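Local structure of plasmid pRiA4b Orf3-like domain-containing protein (Methanosarcina mazei, 2I1S) at residues A[16-19]-A[20-24]; A[35-38]-A[39-43]; A[81-85]-A[86-90]. The protein is of unknown function, an archaeal member of the plasmid pRiA4b ORF-3-like family whose biochemical activity has not been established. All blocks are in the same frame, centred on the assembly; numbering follows the deposited sequence.

Contact 1. Residues A[16-19]-A[20-24]; sequences KGIT and PQIWR
Ile18 and Ile22 lean across the mouth of the turn that leads from strand 7-15 into strand 22-29, their side chains meeting at a slant. The touching branch of Ile18 is the methyl CG2, which lies opposite the backbone N about its first torsion and approaches CD1 of Ile22 at 3.8 Å. Ile22 answers with its longer arm: with CG1 anti to the carbonyl carbon (chi1 -56°) and the chain then extended, CD1 is carried back toward the turn. The same CG2 of Ile18 also lies 3.6 Å from Pro20 O, so the one methyl touches both the proline carbonyl and the isoleucine arm. Pro20 follows Thr19 through a cis peptide bond, which bends the chain sharply between the two isoleucines.

Between Ile18 and Ile22 the backbone link runs through a water. It donates to Ile18 O at 2.7 Å and accepts from Ile22 N at 2.9 Å. Pro20 O is bonded to Arg137, while Ile18 also packs on Val147 and Tyr150. Further along the strand, Arg24 NH2 gives a fairly straight bond to Trp23 O (165°), the donor standing well above the carbonyl plane. Chemically, the turn therefore joins the isoleucine pair, Ile18 set against helix 146-157 and Ile22 against Ile15, to one water that gives both Ile18 O and Ile22 N a partner inside the bend.

Contact 2. Residues A[35-38]-A[39-43]; sequences LDLH and KAIQA
His38 swings its ring carbon CG roughly opposite the backbone N (chi1 157°), while Gln42, one turn later, folds at chi2 (-64°); together these torsions lay the glutamine chain beside the imidazole. Gln42 CG comes to 3.5 Å from His38 CE1, and the amide plane is tilted 33° from the ring. Both polar groups are gripped from outside the helix: Tyr103 OH bonds His38 ND1 and Gln42 NE2, while Asp49 takes His38 NE2 through its carboxylate and Gln42 OE1 through its backbone N. On the neighbouring faces, Leu37 CG packs on Ile41 CD1 at 4.2 Å, and the extended Lys39 passes over Leu35, Lys39 CE lying 4.1 Å from Leu35 CG. The helix is held by i to i+4 backbone bonds, Ile41 N to Leu37 O (2.9 Å) and Gln42 N to His38 O (2.9 Å) among them. An alanine in place of His38 would probably leave the Asp49 carboxylate and the Tyr103 hydroxyl each short of a partner and Gln42 CG without the ring carbon it touches. The chemistry implies a buried polar cluster on helix 34-44, in which tyrosine and aspartate fix the imidazole and amide together, alongside an apolar ridge facing the sheet.

Contact 3. Residues A[81-85]-A[86-90]; sequences PLVSE and KKAKL
Ser84 and the residues just after it close a short turn where strand 82-84 ends, and two hydrogen bonds to one carbonyl define the turn. Ser84 O accepts from Ala88 N at 2.7 Å, a nearly straight bond (168°) that arrives almost end-on to the carbonyl. Lys87 N reaches the same oxygen at 3.1 Å, but its angle of 130° makes that bond weak. One carbonyl is thus shared by two successive amides, with Ala88 supplying the better-aligned of the two; the i to i+4 closure has the form of a single alpha-like turn, without a regular helix.

Apolar packing follows from the same closure. Ala88 CB is directed back toward the strand and lies 3.8 Å from Val83 CG1, the methyl opposite the backbone N. It also sits 3.4 Å from Ser84 O. Ile68 of strand 65-69 touches both Val83 and Ala88, and Phe34 covers Ala88 from helix 34-44.

Aliphatic contacts of the lysines form a third group. Lys87 runs extended alongside Ser84, with its CD 3.7 Å from Ser84 CB, before its amine leads away. Lys86 brings its CB to 3.9 Å from Ser84 OG and likewise sends its end outward.

The polar ends are held by partners beyond the turn. Ser84 OG is hydrogen-bonded to Glu71, and Glu85 OE1 to His53 NE2. With chi1 60°, Glu85 CG sits between its own backbone N and carbonyl carbon, from where the chain extends toward His53. Taken together, the turn separates its chemistry: Val83 and Ala88 methyls pack together beside the amide-carbonyl closure, the two lysine amines project from it, and the buried Glu85 carboxylate is met by a histidine, an environment that would probably favour its charged form if that histidine is protonated.

The three contacts follow one another along the chain within one family region. Contacts 2 and 3 touch, with centres about 14 Å apart: Leu35 N lies 3.1 Å from Glu85 O, probably a hydrogen bond, and Leu37 CD2 packs on Leu90 CD2 at 3.8 Å. His53 joins them further, stacking on the His38 ring while bonding Glu85. Contact 1 stands apart, its centre about 18 Å from that of contact 2 and about 27 Å from that of contact 3, on the opposite side of the chain's centre from the latter. Contacts 1 and 3 nevertheless reach the same mixed sheet, and Arg24 bonds Val44 O at the end of helix 34-44.

Contact 1. Residues A[16-19]-A[20-24]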
ATOM      1  N   LYS A  16       6.061   1.196   5.781  1.00 35.82           N
ATOM      2  CA  LYS A  16       7.120   1.796   6.619  1.00 36.77           C
ATOM      3  C   LYS A  16       7.073   1.430   8.096  1.00 36.28           C
ATOM      4  O   LYS A  16       6.006   1.316   8.686  1.00 34.60           O
ATOM      5  CB  LYS A  16       6.999   3.302   6.597  1.00 37.98           C
ATOM      6  CG  LYS A  16       7.428   3.936   5.306  1.00 41.45           C
ATOM      7  CD  LYS A  16       7.291   5.424   5.461  1.00 46.28           C
ATOM      8  CE  LYS A  16       8.091   5.895   6.664  1.00 49.38           C
ATOM      9  NZ  LYS A  16       8.551   7.297   6.410  1.00 54.56           N
ATOM     10  N   GLY A  17       8.262   1.301   8.683  1.00 36.81           N
ATOM     11  CA  GLY A  17       8.452   1.165  10.117  1.00 36.32           C
ATOM     12  C   GLY A  17       8.390  -0.249  10.652  1.00 37.00           C
ATOM     13  O   GLY A  17       8.566  -0.456  11.823  1.00 38.93           O
ATOM     14  N   ILE A  18       8.107  -1.235   9.836  1.00 36.68           N
ATOM     15  CA  ILE A  18       8.096  -2.624  10.340  1.00 36.04           C
ATOM     16  C   ILE A  18       9.267  -3.363   9.656  1.00 36.29           C
ATOM     17  O   ILE A  18       9.442  -3.252   8.427  1.00 34.16           O
ATOM     18  CB  ILE A  18       6.718  -3.320  10.075  1.00 35.03           C
ATOM     19  CG1 ILE A  18       5.719  -2.945  11.165  1.00 34.61           C
ATOM     20  CG2 ILE A  18       6.817  -4.868  10.040  1.00 34.00           C
ATOM     21  CD1 ILE A  18       4.376  -2.731  10.596  1.00 34.43           C
ATOM     22  N   THR A  19      10.084  -4.059  10.459  1.00 36.72           N
ATOM     23  CA  THR A  19      11.121  -4.929   9.918  1.00 37.52           C
ATOM     24  C   THR A  19      10.963  -6.342  10.534  1.00 37.45           C
ATOM     25  O   THR A  19      10.511  -6.477  11.687  1.00 38.12           O
ATOM     26  CB  THR A  19      12.567  -4.381  10.093  1.00 37.98           C
ATOM     27  OG1 THR A  19      12.824  -4.217  11.476  1.00 41.73           O
ATOM     28  CG2 THR A  19      12.759  -3.050   9.419  1.00 37.38           C
ATOM     29  N   PRO A  20      11.250  -7.400   9.749  1.00 36.17           N
ATOM     30  CA  PRO A  20      11.488  -7.378   8.310  1.00 35.14           C
ATOM     31  C   PRO A  20      10.394  -6.644   7.514  1.00 34.43           C
ATOM     32  O   PRO A  20       9.241  -6.530   7.969  1.00 34.96           O
ATOM     33  CB  PRO A  20      11.502  -8.870   7.949  1.00 34.97           C
ATOM     34  CG  PRO A  20      11.926  -9.559   9.155  1.00 34.22           C
ATOM     35  CD  PRO A  20      11.418  -8.759  10.314  1.00 36.43           C
ATOM     36  N   GLN A  21      10.744  -6.200   6.317  1.00 32.88           N
ATOM     37  CA  GLN A  21       9.856  -5.438   5.447  1.00 32.71           C
ATOM     38  C   GLN A  21       8.614  -6.184   4.897  1.00 32.85           C
ATOM     39  O   GLN A  21       8.691  -7.303   4.448  1.00 33.27           O
ATOM     40  CB  GLN A  21      10.679  -4.815   4.325  1.00 32.07           C
ATOM     41  CG  GLN A  21       9.904  -3.930   3.408  1.00 32.10           C
ATOM     42  CD  GLN A  21      10.771  -3.338   2.345  1.00 31.79           C
ATOM     43  OE1 GLN A  21      11.243  -4.031   1.448  1.00 35.02           O
ATOM     44  NE2 GLN A  21      11.007  -2.048   2.439  1.00 31.80           N
ATOM     45  N   ILE A  22       7.448  -5.561   5.019  1.00 33.27           N
ATOM     46  CA  ILE A  22       6.232  -6.069   4.405  1.00 31.89           C
ATOM     47  C   ILE A  22       6.103  -5.300   3.083  1.00 31.95           C
ATOM     48  O   ILE A  22       6.091  -4.065   3.099  1.00 31.46           O
ATOM     49  CB  ILE A  22       4.980  -5.801   5.289  1.00 32.44           C
ATOM     50  CG1 ILE A  22       5.113  -6.376   6.727  1.00 30.94           C
ATOM     51  CG2 ILE A  22       3.720  -6.271   4.598  1.00 31.44           C
ATOM     52  CD1 ILE A  22       4.026  -5.858   7.674  1.00 29.79           C
ATOM     53  N   TRP A  23       6.063  -6.014   1.950  1.00 30.70           N
ATOM     54  CA  TRP A  23       5.998  -5.353   0.632  1.00 29.77           C
ATOM     55  C   TRP A  23       5.239  -6.183  -0.373  1.00 29.44           C
ATOM     56  O   TRP A  23       5.052  -7.389  -0.179  1.00 29.55           O
ATOM     57  CB  TRP A  23       7.388  -4.999   0.068  1.00 28.70           C
ATOM     58  CG  TRP A  23       8.286  -6.228  -0.186  1.00 28.06           C
ATOM     59  CD1 TRP A  23       9.148  -6.790   0.706  1.00 25.49           C
ATOM     60  CD2 TRP A  23       8.335  -7.048  -1.365  1.00 26.59           C
ATOM     61  NE1 TRP A  23       9.745  -7.874   0.166  1.00 28.37           N
ATOM     62  CE2 TRP A  23       9.260  -8.081  -1.102  1.00 26.97           C
ATOM     63  CE3 TRP A  23       7.658  -7.035  -2.609  1.00 26.39           C
ATOM     64  CZ2 TRP A  23       9.570  -9.094  -2.044  1.00 26.56           C
ATOM     65  CZ3 TRP A  23       7.970  -8.025  -3.548  1.00 27.20           C
ATOM     66  CH2 TRP A  23       8.957  -9.037  -3.266  1.00 25.64           C
ATOM     67  N   ARG A  24       4.800  -5.499  -1.435  1.00 29.54           N
ATOM     68  CA  ARG A  24       4.125  -6.078  -2.616  1.00 29.31           C
ATOM     69  C   ARG A  24       4.647  -5.416  -3.873  1.00 28.88           C
ATOM     70  O   ARG A  24       5.003  -4.220  -3.877  1.00 29.14           O
ATOM     71  CB  ARG A  24       2.614  -5.838  -2.577  1.00 28.40           C
ATOM     72  CG  ARG A  24       2.021  -5.973  -1.225  1.00 32.00           C
ATOM     73  CD  ARG A  24       1.917  -7.419  -0.923  1.00 32.96           C
ATOM     74  NE  ARG A  24       1.066  -7.755   0.230  1.00 29.94           N
ATOM     75  CZ  ARG A  24       1.539  -8.252   1.357  1.00 27.90           C
ATOM     76  NH1 ARG A  24       0.712  -8.632   2.278  1.00 26.37           N
ATOM     77  NH2 ARG A  24       2.846  -8.373   1.553  1.00 28.56           N
TER
HETATM   78  O   HOH W   1       7.466  -3.161   6.638  1.00 29.89           O

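Contact 2. Residues A[35-38]-A[39-43]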
ATOM      1  N   LEU A  35      -6.921   7.676  -7.347  1.00 36.85           N
ATOM      2  CA  LEU A  35      -8.002   6.897  -6.740  1.00 36.89           C
ATOM      3  C   LEU A  35      -7.808   5.419  -7.045  1.00 36.88           C
ATOM      4  O   LEU A  35      -7.846   4.587  -6.142  1.00 37.33           O
ATOM      5  CB  LEU A  35      -9.388   7.374  -7.194  1.00 36.52           C
ATOM      6  CG  LEU A  35     -10.615   6.651  -6.610  1.00 37.30           C
ATOM      7  CD1 LEU A  35     -10.618   6.664  -5.051  1.00 38.48           C
ATOM      8  CD2 LEU A  35     -11.908   7.251  -7.117  1.00 36.61           C
ATOM      9  N   ASP A  36      -7.600   5.122  -8.322  1.00 36.76           N
ATOM     10  CA  ASP A  36      -7.304   3.782  -8.823  1.00 37.40           C
ATOM     11  C   ASP A  36      -6.161   3.107  -8.079  1.00 37.53           C
ATOM     12  O   ASP A  36      -6.258   1.902  -7.749  1.00 38.53           O
ATOM     13  CB  ASP A  36      -6.922   3.857 -10.307  1.00 37.87           C
ATOM     14  CG  ASP A  36      -8.097   4.168 -11.221  1.00 37.59           C
ATOM     15  OD1 ASP A  36      -9.249   3.810 -10.889  1.00 40.33           O
ATOM     16  OD2 ASP A  36      -7.859   4.767 -12.288  1.00 38.73           O
ATOM     17  N   LEU A  37      -5.102   3.879  -7.807  1.00 36.88           N
ATOM     18  CA  LEU A  37      -3.949   3.412  -7.031  1.00 35.84           C
ATOM     19  C   LEU A  37      -4.269   3.175  -5.545  1.00 35.96           C
ATOM     20  O   LEU A  37      -3.843   2.161  -4.965  1.00 35.56           O
ATOM     21  CB  LEU A  37      -2.778   4.389  -7.188  1.00 35.97           C
ATOM     22  CG  LEU A  37      -1.491   4.110  -6.394  1.00 35.54           C
ATOM     23  CD1 LEU A  37      -0.849   2.810  -6.864  1.00 37.51           C
ATOM     24  CD2 LEU A  37      -0.469   5.268  -6.419  1.00 34.80           C
ATOM     25  N   HIS A  38      -4.989   4.111  -4.920  1.00 35.85           N
ATOM     26  CA  HIS A  38      -5.519   3.891  -3.570  1.00 35.80           C
ATOM     27  C   HIS A  38      -6.184   2.524  -3.489  1.00 36.26           C
ATOM     28  O   HIS A  38      -5.880   1.729  -2.593  1.00 37.76           O
ATOM     29  CB  HIS A  38      -6.513   4.991  -3.200  1.00 35.31           C
ATOM     30  CG  HIS A  38      -7.487   4.597  -2.131  1.00 34.40           C
ATOM     31  ND1 HIS A  38      -7.103   4.332  -0.835  1.00 34.50           N
ATOM     32  CD2 HIS A  38      -8.837   4.454  -2.157  1.00 35.00           C
ATOM     33  CE1 HIS A  38      -8.168   4.043  -0.108  1.00 34.56           C
ATOM     34  NE2 HIS A  38      -9.232   4.104  -0.889  1.00 36.82           N
ATOM     35  N   LYS A  39      -7.065   2.226  -4.442  1.00 36.11           N
ATOM     36  CA  LYS A  39      -7.774   0.932  -4.456  1.00 35.97           C
ATOM     37  C   LYS A  39      -6.873  -0.290  -4.647  1.00 35.43           C
ATOM     38  O   LYS A  39      -7.216  -1.374  -4.196  1.00 35.63           O
ATOM     39  CB  LYS A  39      -8.892   0.926  -5.484  1.00 35.11           C
ATOM     40  CG  LYS A  39      -9.990   1.884  -5.156  1.00 37.07           C
ATOM     41  CD  LYS A  39     -10.976   1.944  -6.283  1.00 39.82           C
ATOM     42  CE  LYS A  39     -12.102   2.908  -5.949  1.00 44.10           C
ATOM     43  NZ  LYS A  39     -12.889   3.280  -7.192  1.00 43.51           N
ATOM     44  N   ALA A  40      -5.747  -0.124  -5.332  1.00 34.80           N
ATOM     45  CA  ALA A  40      -4.836  -1.245  -5.602  1.00 34.37           C
ATOM     46  C   ALA A  40      -4.016  -1.541  -4.334  1.00 34.53           C
ATOM     47  O   ALA A  40      -3.843  -2.697  -3.924  1.00 34.83           O
ATOM     48  CB  ALA A  40      -3.935  -0.937  -6.822  1.00 33.55           C
ATOM     49  N   ILE A  41      -3.531  -0.474  -3.710  1.00 34.22           N
ATOM     50  CA  ILE A  41      -3.015  -0.528  -2.337  1.00 34.15           C
ATOM     51  C   ILE A  41      -3.956  -1.234  -1.334  1.00 33.34           C
ATOM     52  O   ILE A  41      -3.517  -2.146  -0.602  1.00 33.18           O
ATOM     53  CB  ILE A  41      -2.552   0.900  -1.811  1.00 33.61           C
ATOM     54  CG1 ILE A  41      -1.492   1.504  -2.742  1.00 32.22           C
ATOM     55  CG2 ILE A  41      -1.971   0.778  -0.369  1.00 32.80           C
ATOM     56  CD1 ILE A  41      -1.143   3.002  -2.392  1.00 34.94           C
ATOM     57  N   GLN A  42      -5.230  -0.833  -1.294  1.00 33.38           N
ATOM     58  CA  GLN A  42      -6.168  -1.484  -0.372  1.00 32.93           C
ATOM     59  C   GLN A  42      -6.238  -2.989  -0.625  1.00 32.67           C
ATOM     60  O   GLN A  42      -6.359  -3.785   0.325  1.00 32.91           O
ATOM     61  CB  GLN A  42      -7.599  -0.884  -0.473  1.00 33.69           C
ATOM     62  CG  GLN A  42      -7.774   0.527   0.053  1.00 31.05           C
ATOM     63  CD  GLN A  42      -7.513   0.643   1.530  1.00 29.09           C
ATOM     64  OE1 GLN A  42      -8.226   0.083   2.328  1.00 27.83           O
ATOM     65  NE2 GLN A  42      -6.500   1.417   1.902  1.00 31.82           N
ATOM     66  N   ALA A  43      -6.187  -3.354  -1.907  1.00 32.06           N
ATOM     67  CA  ALA A  43      -6.298  -4.726  -2.388  1.00 32.01           C
ATOM     68  C   ALA A  43      -5.110  -5.578  -1.990  1.00 31.99           C
ATOM     69  O   ALA A  43      -5.302  -6.647  -1.412  1.00 32.02           O
ATOM     70  CB  ALA A  43      -6.486  -4.749  -3.897  1.00 31.87           C
TER

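Contact 3. Residues A[81-85]-A[86-90]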
ATOM      1  N   PRO A  81      -5.324  23.541  -1.634  1.00 48.68           N
ATOM      2  CA  PRO A  81      -4.114  22.906  -1.125  1.00 48.49           C
ATOM      3  C   PRO A  81      -4.186  21.381  -1.220  1.00 47.99           C
ATOM      4  O   PRO A  81      -3.200  20.695  -0.950  1.00 48.34           O
ATOM      5  CB  PRO A  81      -4.091  23.341   0.337  1.00 48.76           C
ATOM      6  CG  PRO A  81      -5.535  23.453   0.704  1.00 49.22           C
ATOM      7  CD  PRO A  81      -6.294  23.811  -0.559  1.00 49.11           C
ATOM      8  N   LEU A  82      -5.350  20.861  -1.590  1.00 46.86           N
ATOM      9  CA  LEU A  82      -5.508  19.445  -1.814  1.00 45.90           C
ATOM     10  C   LEU A  82      -5.818  19.198  -3.292  1.00 45.20           C
ATOM     11  O   LEU A  82      -6.717  19.826  -3.856  1.00 45.19           O
ATOM     12  CB  LEU A  82      -6.597  18.865  -0.901  1.00 45.97           C
ATOM     13  CG  LEU A  82      -6.851  17.347  -0.985  1.00 46.11           C
ATOM     14  CD1 LEU A  82      -5.773  16.576  -0.252  1.00 46.20           C
ATOM     15  CD2 LEU A  82      -8.217  16.978  -0.438  1.00 45.98           C
ATOM     16  N   VAL A  83      -5.037  18.310  -3.910  1.00 44.25           N
ATOM     17  CA  VAL A  83      -5.207  17.883  -5.307  1.00 43.32           C
ATOM     18  C   VAL A  83      -6.131  16.657  -5.328  1.00 43.40           C
ATOM     19  O   VAL A  83      -5.949  15.735  -4.523  1.00 42.73           O
ATOM     20  CB  VAL A  83      -3.817  17.548  -5.977  1.00 43.65           C
ATOM     21  CG1 VAL A  83      -3.975  16.904  -7.357  1.00 41.95           C
ATOM     22  CG2 VAL A  83      -2.925  18.808  -6.066  1.00 40.98           C
ATOM     23  N   SER A  84      -7.121  16.672  -6.226  1.00 43.30           N
ATOM     24  CA  SER A  84      -8.142  15.617  -6.327  1.00 43.80           C
ATOM     25  C   SER A  84      -7.585  14.363  -6.956  1.00 43.82           C
ATOM     26  O   SER A  84      -7.122  14.390  -8.088  1.00 45.13           O
ATOM     27  CB  SER A  84      -9.366  16.094  -7.130  1.00 44.09           C
ATOM     28  OG  SER A  84     -10.230  15.019  -7.458  1.00 43.86           O
ATOM     29  N   GLU A  85      -7.645  13.272  -6.210  1.00 42.90           N
ATOM     30  CA  GLU A  85      -7.123  11.992  -6.638  1.00 42.28           C
ATOM     31  C   GLU A  85      -7.902  11.385  -7.796  1.00 42.26           C
ATOM     32  O   GLU A  85      -7.380  10.541  -8.504  1.00 42.53           O
ATOM     33  CB  GLU A  85      -7.100  11.014  -5.442  1.00 42.17           C
ATOM     34  CG  GLU A  85      -8.483  10.714  -4.788  1.00 41.01           C
ATOM     35  CD  GLU A  85      -8.400   9.640  -3.701  1.00 42.07           C
ATOM     36  OE1 GLU A  85      -7.368   8.960  -3.621  1.00 42.31           O
ATOM     37  OE2 GLU A  85      -9.351   9.480  -2.907  1.00 43.53           O
ATOM     38  N   LYS A  86      -9.170  11.769  -7.949  1.00 42.30           N
ATOM     39  CA  LYS A  86      -9.992  11.300  -9.082  1.00 42.26           C
ATOM     40  C   LYS A  86      -9.474  11.942 -10.362  1.00 41.89           C
ATOM     41  O   LYS A  86      -9.575  11.350 -11.427  1.00 41.95           O
ATOM     42  CB  LYS A  86     -11.489  11.648  -8.911  1.00 42.00           C
ATOM     43  CG  LYS A  86     -12.192  10.886  -7.815  1.00 42.33           C
ATOM     44  CD  LYS A  86     -13.691  11.120  -7.842  1.00 43.21           C
ATOM     45  CE  LYS A  86     -14.397  10.180  -6.850  1.00 45.22           C
ATOM     46  NZ  LYS A  86     -15.836  10.473  -6.632  1.00 45.67           N
ATOM     47  N   LYS A  87      -8.921  13.154 -10.225  1.00 41.98           N
ATOM     48  CA  LYS A  87      -8.346  13.945 -11.318  1.00 41.84           C
ATOM     49  C   LYS A  87      -6.855  13.705 -11.564  1.00 41.86           C
ATOM     50  O   LYS A  87      -6.440  13.558 -12.705  1.00 41.77           O
ATOM     51  CB  LYS A  87      -8.575  15.434 -11.044  1.00 42.12           C
ATOM     52  CG  LYS A  87     -10.009  15.878 -11.324  1.00 42.85           C
ATOM     53  CD  LYS A  87     -10.347  17.151 -10.583  1.00 45.11           C
ATOM     54  CE  LYS A  87     -11.437  17.916 -11.315  1.00 47.17           C
ATOM     55  NZ  LYS A  87     -11.779  19.132 -10.552  1.00 48.95           N
ATOM     56  N   ALA A  88      -6.061  13.689 -10.491  1.00 42.58           N
ATOM     57  CA  ALA A  88      -4.609  13.491 -10.563  1.00 42.56           C
ATOM     58  C   ALA A  88      -4.289  12.144 -11.203  1.00 43.45           C
ATOM     59  O   ALA A  88      -4.807  11.091 -10.774  1.00 43.61           O
ATOM     60  CB  ALA A  88      -4.003  13.591  -9.198  1.00 41.71           C
ATOM     61  N   LYS A  89      -3.469  12.186 -12.251  1.00 43.75           N
ATOM     62  CA  LYS A  89      -3.074  10.989 -12.983  1.00 44.16           C
ATOM     63  C   LYS A  89      -1.672  10.567 -12.546  1.00 43.95           C
ATOM     64  O   LYS A  89      -0.824  11.424 -12.341  1.00 44.59           O
ATOM     65  CB  LYS A  89      -3.097  11.286 -14.485  1.00 44.36           C
ATOM     66  CG  LYS A  89      -4.505  11.462 -15.086  1.00 45.87           C
ATOM     67  CD  LYS A  89      -5.214  10.093 -15.257  1.00 47.07           C
ATOM     68  CE  LYS A  89      -6.116  10.010 -16.520  1.00 47.55           C
ATOM     69  NZ  LYS A  89      -7.569  10.277 -16.233  1.00 45.47           N
ATOM     70  N   LEU A  90      -1.416   9.265 -12.402  1.00 43.71           N
ATOM     71  CA  LEU A  90      -0.051   8.791 -12.073  1.00 43.25           C
ATOM     72  C   LEU A  90       0.990   9.319 -13.045  1.00 43.22           C
ATOM     73  O   LEU A  90       2.078   9.746 -12.624  1.00 43.60           O
ATOM     74  CB  LEU A  90       0.041   7.262 -12.055  1.00 43.20           C
ATOM     75  CG  LEU A  90      -0.851   6.509 -11.071  1.00 42.06           C
ATOM     76  CD1 LEU A  90      -0.478   5.014 -11.065  1.00 40.53           C
ATOM     77  CD2 LEU A  90      -0.769   7.103  -9.693  1.00 40.37           C
TER